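Local coordinates for CBS domain-containing protein CBSX1, chloroplastic (Arabidopsis thaliana, PDB 4GQV) that probably regulates chloroplast thioredoxins through a single pair of CBS domains, the part of the protein that this chain comprises, at residues His18-Thr23 and Lys99-Leu104. Sequence-based numbering, arbitrary orientation.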
loop_
_atom_site.group_PDB
_atom_site.type_symbol
_atom_site.label_atom_id
_atom_site.label_comp_id
_atom_site.label_asym_id
_atom_site.label_seq_id
_atom_site.Cartn_x
_atom_site.Cartn_y
_atom_site.Cartn_z
ATOM N N HIS A 18 5.181 1.792 -12.461
ATOM C CA HIS A 18 6.243 0.823 -12.205
ATOM C C HIS A 18 5.750 -0.554 -12.628
ATOM O O HIS A 18 4.752 -1.042 -12.118
ATOM C CB HIS A 18 6.712 0.840 -10.736
ATOM C CG HIS A 18 7.224 2.172 -10.287
ATOM N ND1 HIS A 18 6.662 2.878 -9.241
ATOM C CD2 HIS A 18 8.224 2.952 -10.767
ATOM C CE1 HIS A 18 7.297 4.027 -9.095
ATOM N NE2 HIS A 18 8.248 4.095 -10.008
ATOM N N VAL A 19 6.460 -1.154 -13.577
ATOM C CA VAL A 19 6.081 -2.414 -14.174
ATOM C C VAL A 19 7.205 -3.414 -14.001
ATOM O O VAL A 19 8.320 -3.048 -13.641
ATOM C CB VAL A 19 5.826 -2.243 -15.686
ATOM C CG1 VAL A 19 4.597 -1.391 -15.923
ATOM C CG2 VAL A 19 7.028 -1.624 -16.358
ATOM N N VAL A 20 6.920 -4.683 -14.254
ATOM C CA VAL A 20 7.992 -5.663 -14.339
ATOM C C VAL A 20 7.664 -6.564 -15.493
ATOM O O VAL A 20 6.573 -6.487 -16.034
ATOM C CB VAL A 20 8.177 -6.529 -13.031
ATOM C CG1 VAL A 20 8.744 -5.712 -11.874
ATOM C CG2 VAL A 20 6.901 -7.262 -12.629
ATOM N N LYS A 21 8.576 -7.445 -15.864
ATOM C CA LYS A 21 8.273 -8.410 -16.912
ATOM C C LYS A 21 8.297 -9.757 -16.269
ATOM O O LYS A 21 8.778 -9.877 -15.140
ATOM C CB LYS A 21 9.308 -8.326 -18.036
ATOM C CG LYS A 21 9.374 -6.963 -18.679
ATOM C CD LYS A 21 9.173 -7.035 -20.175
ATOM C CE LYS A 21 9.458 -5.681 -20.793
ATOM N NZ LYS A 21 10.779 -5.158 -20.348
ATOM N N PRO A 22 7.793 -10.789 -16.962
ATOM C CA PRO A 22 7.950 -12.136 -16.386
ATOM C C PRO A 22 9.432 -12.567 -16.279
ATOM O O PRO A 22 9.729 -13.523 -15.555
ATOM C CB PRO A 22 7.216 -13.042 -17.385
ATOM C CG PRO A 22 6.399 -12.135 -18.236
ATOM C CD PRO A 22 7.094 -10.817 -18.255
ATOM N N THR A 23 10.326 -11.882 -17.002
ATOM C CA THR A 23 11.769 -12.170 -16.982
ATOM C C THR A 23 12.427 -11.504 -15.792
ATOM O O THR A 23 13.588 -11.775 -15.490
ATOM C CB THR A 23 12.521 -11.642 -18.242
ATOM O OG1 THR A 23 12.306 -10.227 -18.384
ATOM C CG2 THR A 23 12.058 -12.355 -19.469
ATOM N N LYS A 99 13.964 -18.119 -8.814
ATOM C CA LYS A 99 12.641 -18.040 -9.421
ATOM C C LYS A 99 12.343 -16.654 -9.978
ATOM O O LYS A 99 12.932 -15.655 -9.559
ATOM C CB LYS A 99 11.547 -18.474 -8.441
ATOM C CG LYS A 99 10.985 -19.866 -8.716
ATOM C CD LYS A 99 9.818 -20.172 -7.791
ATOM C CE LYS A 99 9.372 -21.618 -7.920
ATOM N NZ LYS A 99 8.406 -21.998 -6.845
ATOM N N LEU A 100 11.420 -16.603 -10.930
ATOM C CA LEU A 100 11.146 -15.364 -11.651
ATOM C C LEU A 100 9.703 -14.885 -11.448
ATOM O O LEU A 100 8.826 -15.672 -11.089
ATOM C CB LEU A 100 11.455 -15.567 -13.137
ATOM C CG LEU A 100 12.886 -15.989 -13.514
ATOM C CD1 LEU A 100 12.940 -16.399 -14.972
ATOM C CD2 LEU A 100 13.894 -14.882 -13.240
ATOM N N VAL A 101 9.468 -13.593 -11.678
ATOM C CA VAL A 101 8.128 -13.026 -11.573
ATOM C C VAL A 101 7.094 -13.876 -12.324
ATOM O O VAL A 101 6.035 -14.221 -11.784
ATOM C CB VAL A 101 8.076 -11.575 -12.083
ATOM C CG1 VAL A 101 6.638 -11.138 -12.265
ATOM C CG2 VAL A 101 8.806 -10.641 -11.119
ATOM N N GLY A 102 7.441 -14.251 -13.550
ATOM C CA GLY A 102 6.577 -15.060 -14.381
ATOM C C GLY A 102 6.101 -16.307 -13.668
ATOM O O GLY A 102 4.995 -16.796 -13.932
ATOM N N ASP A 103 6.932 -16.803 -12.753
ATOM C CA ASP A 103 6.629 -18.015 -12.004
ATOM C C ASP A 103 5.563 -17.754 -10.939
ATOM O O ASP A 103 4.664 -18.570 -10.736
ATOM C CB ASP A 103 7.895 -18.578 -11.340
ATOM C CG ASP A 103 9.060 -18.746 -12.316
ATOM O OD1 ASP A 103 8.826 -19.188 -13.461
ATOM O OD2 ASP A 103 10.217 -18.442 -11.930
ATOM N N LEU A 104 5.670 -16.610 -10.272
ATOM C CA LEU A 104 4.835 -16.283 -9.120
ATOM C C LEU A 104 3.676 -15.302 -9.399
ATOM O O LEU A 104 2.843 -15.081 -8.524
ATOM C CB LEU A 104 5.702 -15.682 -8.008
ATOM C CG LEU A 104 7.069 -16.293 -7.702
ATOM C CD1 LEU A 104 7.725 -15.536 -6.560
ATOM C CD2 LEU A 104 6.957 -17.779 -7.365
#
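Gly102, in the first turn of helix 101-104, donates its backbone N-H to Pro22 O, the one hydrogen bond between the two segments (N to O 3.1 Å, N-H...O 153°). The donor lies in the carbonyl plane, on a lone pair, with a C=O...N angle of 112°. Beside this bond Pro22 CB rests on Gly102 CA at 3.7 Å, so the proline ring sits directly against the helix backbone.

Aliphatic carbons pack against backbone carbonyls beside the bond. Leu100, the N-cap residue, sets its CB 3.6 Å from Pro22 O and reaches with CD2 toward the carbonyl oxygen of Thr23. Val101 points its CB at Lys21 O, 3.6 Å away; its CG1, anti to the backbone N (chi1 167°), makes an apolar contact with Val20 CG2 at 3.9 Å, the two buried valines crossing at a slant.

The contact brings the loop between strand 12-13 and helix 26-36, in the first CBS region, against the short helix 101-104 that precedes strand 106-107. Val20 makes backbone hydrogen bonds with Pro42 and Ile44 of strand 40-44 and packs on Leu32 of helix 26-36, while Val101 makes one with Thr24 and touches Ala29 of the same helix.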